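Local coordinates for extracellular solute-binding protein family 1 (Arthrobacter chlorophenolicus, PDB 4R2F) that binds the disaccharide laminaribiose and, as an extracellular solute-binding protein, probably delivers such sugars to a membrane transporter, at residues V220-K223 against D224-D228; P320-E323 against A324-F328; V172-D175 against W176-L180. All blocks are in the same frame, centred on the assembly; numbering follows the deposited sequence.

Contact 1. Residues V220-K223 against D224-D228; sequences VFTK and DGELD
Thr222, Gly225 and Glu226 close a short hairpin-like turn: a type I turn from Thr222 to Gly225 followed by a G1 beta bulge at Gly225 and Glu226. Gly225 N donates to Thr222 O at 2.8 Å, and Thr222 N returns a nearly straight 2.6 Å bond to Glu226 O. Gly225 has a positive phi (84°), a bulge conformation in which any side chain would press on the preceding carbonyl, hence glycine. Further from the turn, Asp228 N donates to Val220 O (2.8 Å), flanking the single bridge between Phe221 and Leu227.

With OG1 set between its backbone N and carbonyl carbon (chi1 58°), Thr222 gives its proton to Asp224 OD1 and takes the N-H of Glu226 at 2.9 Å. Its methyl CG2 meets Asp228 CB at 3.6 Å. Val220 and Phe221 are buried, and Leu227 covers them from a partly exposed position, CD2 lying 3.7 Å from Val220 CG1. Phe221 packs on Leu391 and Leu394 of helix 389-396, and its backbone is hydrogen-bonded to Ser382 and Gln383. One hydroxyl, donor to a carboxylate and acceptor from the main chain, thus probably steadies the exposed turn.

Contact 2. Residues P320-E323 against A324-F328; sequences PSQE and ASEEF
Gln322 and Glu326, one helical turn apart, meet at the start of helix 322-335, their side chains crossing at about a right angle. The bend of Gln322 at chi2 (57°) brings the amide up to the acid, and NE2 donates to Glu326 OE2 at 2.9 Å. The donated N-H lies in the amide's own plane and points almost straight at the oxygen, but meets the carboxylate from above; the two planes stand 81° apart. The CG of Gln322 comes within 3.5 Å of the same OE2, so the acid rests on the glutamine's chain as well as on its amide. At the other end of the amide, a water lies 2.8 Å from Gln322 OE1 and 2.7 Å from Ser325 OG and links the two. The Ser325 hydroxyl is further bonded to Thr319 just ahead of the helix.

Ser321 is the N-cap. Its chi1 of 170° puts OG beside the carbonyl carbon, where it takes the N-H of Ala324 in a rather long 3.3 Å bond, and its carbonyl O receives Ser325 N at 3.0 Å. Serine suits this position because a short hydroxyl can fold back onto an amide of the first turn that has no helical carbonyl to bond to. The small methyl of Ala324 fits beside the cap, 3.8 Å from Ser321 CB, and turns inward to strand 40-44.

Glu323, in the first turn, would probably be favoured by the partial positive charge of the helix start. For the two acids further along, the Gln322 amide gives Glu326 a hydrogen-bond donor, and Lys122 pairs with Glu327 in a salt bridge.

Contact 3. Residues V172-D175 against W176-L180; sequences VPTD and WASLL
Ser178 OG is gripped where the loop 172-175 turns into helix 176-188. Thr174 N donates to it at 2.8 Å, and Asp175 OD1 lies 2.7 Å from Ser178 OG. The same OD1 accepts from Ser178 N at 2.8 Å, met nearly along its C-O axis, so the Ser178 N-H is bonded to a carboxylate oxygen that the hydroxyl also lies next to.

This makes Asp175 the N-cap. Its carboxylate stands between the backbone N and the carbonyl carbon (chi1 59°), which swings OD1 back over the first turn. Aspartate fits here because its short arm carries a strong acceptor to an amide that lacks a helical carbonyl, and its negative charge probably suits the positive end of the helix. Asp175 O then begins the regular pattern by accepting Leu179 N at 2.9 Å.

Around these polar groups lies an apolar shell. Pro173 directs its ring at the helix, with CB 3.6 Å from Ser178 OG and 4.1 Å from Leu179 CB; the rigid ring forms a wall on which the first turn rests. Pro173 and Leu179 both continue onto Tyr273 of strand 273-275. Trp176, next after the cap, stacks its indole on Phe240 of helix 232-246 and also touches helix 204-215, while backbone bonds from Thr174 and Trp176 to Ala298 join the helix start to the chain after strand 291-294.

In the fold
All three are local contacts, following one another along the chain in the order 3, 1, 2. Contacts 2 and 3 both open a helix with a side-chain N-cap, yet lie on opposite sides of the chain's centre, about 50 Å apart between centres. Each buries one side of its helix start: Ala324, Ser325 and Glu326 in contact 2, Trp176 and Leu179 in contact 3. Serine caps the one, aspartate the other. Contact 1 starts no helix: it is a bulged turn between helices 204-215 and 232-246, the two that Trp176 touches, with Lys223 to Glu226 exposed and Val220 and Phe221 buried. Its Val220 side chain is about 12 Å from a bound glucose unit, too far to touch.

Contact 1. Residues V220-K223 against D224-D228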
# COMPACT_ATOMS: atom_id res chain seq x y z
N VAL A 220 14.32 -1.78 -6.41
CA VAL A 220 14.23 -1.78 -7.85
C VAL A 220 15.21 -0.78 -8.50
O VAL A 220 15.63 -0.98 -9.65
CB VAL A 220 12.79 -1.48 -8.31
CG1 VAL A 220 12.73 -1.30 -9.81
CG2 VAL A 220 11.84 -2.59 -7.83
N PHE A 221 15.55 0.29 -7.78
CA PHE A 221 16.30 1.40 -8.37
C PHE A 221 17.61 1.68 -7.64
O PHE A 221 17.78 1.36 -6.45
CB PHE A 221 15.46 2.70 -8.40
CG PHE A 221 14.15 2.57 -9.09
CD1 PHE A 221 12.99 2.26 -8.37
CD2 PHE A 221 14.03 2.82 -10.44
CE1 PHE A 221 11.76 2.16 -9.02
CE2 PHE A 221 12.82 2.72 -11.08
CZ PHE A 221 11.68 2.40 -10.37
N THR A 222 18.55 2.31 -8.37
CA THR A 222 19.74 2.89 -7.75
C THR A 222 19.36 4.18 -7.04
O THR A 222 18.29 4.75 -7.29
CB THR A 222 20.80 3.29 -8.81
OG1 THR A 222 20.22 4.21 -9.75
CG2 THR A 222 21.33 2.07 -9.55
N LYS A 223 20.27 4.65 -6.18
CA LYS A 223 20.20 6.00 -5.58
C LYS A 223 19.76 7.11 -6.55
O LYS A 223 19.02 8.02 -6.16
CB LYS A 223 21.55 6.36 -4.97
CG LYS A 223 21.78 5.76 -3.59
CD LYS A 223 21.75 6.82 -2.52
CE LYS A 223 23.01 7.67 -2.57
NZ LYS A 223 23.16 8.48 -1.34
N ASP A 224 20.23 7.02 -7.80
CA ASP A 224 19.95 8.04 -8.84
C ASP A 224 18.70 7.76 -9.66
O ASP A 224 18.41 8.46 -10.64
CB ASP A 224 21.18 8.29 -9.76
CG ASP A 224 21.68 7.03 -10.49
OD1 ASP A 224 21.92 5.99 -9.85
OD2 ASP A 224 21.90 7.11 -11.72
N GLY A 225 17.91 6.76 -9.25
CA GLY A 225 16.64 6.50 -9.92
C GLY A 225 16.77 5.65 -11.17
O GLY A 225 15.80 5.54 -11.93
N GLU A 226 17.93 5.02 -11.36
CA GLU A 226 18.12 4.09 -12.48
C GLU A 226 17.73 2.69 -12.05
O GLU A 226 17.90 2.33 -10.88
CB GLU A 226 19.59 4.09 -12.98
CG GLU A 226 20.06 5.40 -13.61
CD GLU A 226 19.21 5.84 -14.80
OE1 GLU A 226 18.93 5.02 -15.69
OE2 GLU A 226 18.81 7.02 -14.85
N LEU A 227 17.25 1.89 -13.01
CA LEU A 227 16.93 0.49 -12.75
C LEU A 227 18.14 -0.29 -12.30
O LEU A 227 19.22 -0.17 -12.87
CB LEU A 227 16.32 -0.17 -13.98
CG LEU A 227 14.87 0.20 -14.29
CD1 LEU A 227 14.45 -0.33 -15.65
CD2 LEU A 227 13.92 -0.32 -13.21
N ASP A 228 17.96 -1.08 -11.25
CA ASP A 228 19.02 -1.94 -10.73
C ASP A 228 18.43 -3.28 -10.24
O ASP A 228 18.73 -3.75 -9.13
CB ASP A 228 19.75 -1.21 -9.60
CG ASP A 228 21.03 -1.92 -9.16
OD1 ASP A 228 21.62 -2.67 -9.98
OD2 ASP A 228 21.43 -1.75 -7.99

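Contact 2. Residues P320-E323 against A324-F328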
# COMPACT_ATOMS: atom_id res chain seq x y z
N PRO A 320 -16.57 19.15 -14.50
CA PRO A 320 -17.50 20.19 -14.91
C PRO A 320 -17.12 21.54 -14.32
O PRO A 320 -17.50 22.56 -14.87
CB PRO A 320 -18.84 19.72 -14.32
CG PRO A 320 -18.46 18.86 -13.18
CD PRO A 320 -17.23 18.14 -13.65
N SER A 321 -16.38 21.55 -13.21
CA SER A 321 -15.93 22.81 -12.61
C SER A 321 -14.70 22.58 -11.75
O SER A 321 -14.79 21.86 -10.75
CB SER A 321 -17.03 23.40 -11.72
OG SER A 321 -16.51 24.49 -10.97
N GLN A 322 -13.57 23.19 -12.11
CA GLN A 322 -12.35 23.04 -11.31
C GLN A 322 -12.47 23.63 -9.91
O GLN A 322 -11.92 23.09 -8.97
CB GLN A 322 -11.14 23.67 -12.03
CG GLN A 322 -9.81 23.50 -11.30
CD GLN A 322 -9.44 22.06 -11.00
OE1 GLN A 322 -9.80 21.13 -11.74
NE2 GLN A 322 -8.69 21.87 -9.91
N GLU A 323 -13.19 24.74 -9.77
CA GLU A 323 -13.46 25.27 -8.45
C GLU A 323 -14.20 24.28 -7.56
O GLU A 323 -13.93 24.19 -6.36
CB GLU A 323 -14.28 26.55 -8.53
CG GLU A 323 -13.47 27.77 -8.87
CD GLU A 323 -14.26 29.04 -8.69
OE1 GLU A 323 -15.17 29.10 -7.81
OE2 GLU A 323 -13.96 29.99 -9.43
N ALA A 324 -15.15 23.57 -8.14
CA ALA A 324 -15.90 22.58 -7.38
C ALA A 324 -15.03 21.37 -7.01
O ALA A 324 -15.13 20.87 -5.89
CB ALA A 324 -17.13 22.14 -8.16
N SER A 325 -14.21 20.89 -7.94
CA SER A 325 -13.26 19.82 -7.60
C SER A 325 -12.47 20.25 -6.35
O SER A 325 -12.37 19.50 -5.39
CB SER A 325 -12.31 19.56 -8.76
OG SER A 325 -12.99 18.99 -9.86
N GLU A 326 -11.99 21.49 -6.35
CA GLU A 326 -11.16 22.01 -5.27
C GLU A 326 -11.92 22.11 -3.97
O GLU A 326 -11.42 21.71 -2.93
CB GLU A 326 -10.58 23.36 -5.67
CG GLU A 326 -9.47 23.18 -6.68
CD GLU A 326 -9.17 24.39 -7.52
OE1 GLU A 326 -9.84 25.45 -7.41
OE2 GLU A 326 -8.21 24.27 -8.29
N GLU A 327 -13.15 22.61 -4.04
CA GLU A 327 -14.00 22.64 -2.86
C GLU A 327 -14.27 21.25 -2.31
O GLU A 327 -14.23 21.05 -1.10
CB GLU A 327 -15.33 23.34 -3.15
CG GLU A 327 -15.24 24.86 -3.30
CD GLU A 327 -14.64 25.58 -2.08
OE1 GLU A 327 -15.06 25.32 -0.93
OE2 GLU A 327 -13.76 26.43 -2.29
N PHE A 328 -14.54 20.29 -3.21
CA PHE A 328 -14.81 18.94 -2.77
C PHE A 328 -13.61 18.42 -2.02
O PHE A 328 -13.76 17.84 -0.95
CB PHE A 328 -15.12 17.96 -3.91
CG PHE A 328 -15.29 16.53 -3.42
CD1 PHE A 328 -16.47 16.11 -2.84
CD2 PHE A 328 -14.23 15.63 -3.48
CE1 PHE A 328 -16.61 14.84 -2.34
CE2 PHE A 328 -14.36 14.34 -3.00
CZ PHE A 328 -15.56 13.94 -2.41
O HOH W 1 -10.64 18.57 -11.14

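Contact 3. Residues V172-D175 against W176-L180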
# COMPACT_ATOMS: atom_id res chain seq x y z
N VAL A 172 8.92 -15.29 18.17
CA VAL A 172 8.72 -14.37 17.08
C VAL A 172 10.07 -14.10 16.41
O VAL A 172 11.02 -13.70 17.08
CB VAL A 172 8.10 -13.07 17.59
CG1 VAL A 172 8.04 -12.01 16.49
CG2 VAL A 172 6.71 -13.36 18.15
N PRO A 173 10.15 -14.30 15.09
CA PRO A 173 11.39 -14.11 14.35
C PRO A 173 11.99 -12.72 14.50
O PRO A 173 11.24 -11.74 14.63
CB PRO A 173 10.96 -14.32 12.91
CG PRO A 173 9.71 -15.07 12.98
CD PRO A 173 9.03 -14.61 14.20
N THR A 174 13.32 -12.65 14.48
CA THR A 174 14.04 -11.37 14.51
C THR A 174 14.82 -11.16 13.22
O THR A 174 15.38 -10.08 13.01
CB THR A 174 15.03 -11.34 15.67
OG1 THR A 174 15.92 -12.45 15.55
CG2 THR A 174 14.29 -11.43 17.00
N ASP A 175 14.86 -12.18 12.37
CA ASP A 175 15.60 -12.10 11.12
C ASP A 175 15.17 -13.20 10.19
O ASP A 175 14.32 -14.02 10.57
CB ASP A 175 17.12 -12.15 11.38
CG ASP A 175 17.59 -13.42 12.11
OD1 ASP A 175 16.88 -14.44 12.24
OD2 ASP A 175 18.74 -13.37 12.56
N TRP A 176 15.74 -13.21 8.99
CA TRP A 176 15.31 -14.17 7.95
C TRP A 176 15.54 -15.61 8.37
O TRP A 176 14.69 -16.47 8.17
CB TRP A 176 15.99 -13.88 6.61
CG TRP A 176 15.49 -12.63 5.96
CD1 TRP A 176 14.72 -11.66 6.54
CD2 TRP A 176 15.73 -12.20 4.62
NE1 TRP A 176 14.44 -10.67 5.63
CE2 TRP A 176 15.06 -10.97 4.45
CE3 TRP A 176 16.43 -12.74 3.54
CZ2 TRP A 176 15.07 -10.27 3.24
CZ3 TRP A 176 16.43 -12.05 2.34
CH2 TRP A 176 15.76 -10.82 2.21
N ALA A 177 16.69 -15.87 8.99
CA ALA A 177 17.05 -17.21 9.43
C ALA A 177 16.06 -17.68 10.49
O ALA A 177 15.61 -18.81 10.44
CB ALA A 177 18.48 -17.24 9.97
N SER A 178 15.71 -16.82 11.43
CA SER A 178 14.73 -17.21 12.43
C SER A 178 13.30 -17.32 11.82
O SER A 178 12.53 -18.16 12.25
CB SER A 178 14.81 -16.31 13.67
OG SER A 178 14.47 -14.95 13.41
N LEU A 179 12.97 -16.53 10.80
CA LEU A 179 11.67 -16.67 10.11
C LEU A 179 11.52 -18.06 9.50
O LEU A 179 10.48 -18.73 9.67
CB LEU A 179 11.48 -15.57 9.05
CG LEU A 179 10.33 -15.66 8.03
CD1 LEU A 179 9.01 -15.85 8.73
CD2 LEU A 179 10.30 -14.42 7.14
N LEU A 180 12.55 -18.50 8.80
CA LEU A 180 12.57 -19.84 8.19
C LEU A 180 12.44 -20.96 9.21
O LEU A 180 11.64 -21.87 9.02
CB LEU A 180 13.84 -20.03 7.37
CG LEU A 180 13.97 -21.36 6.60
CD1 LEU A 180 12.87 -21.52 5.57
CD2 LEU A 180 15.34 -21.45 5.96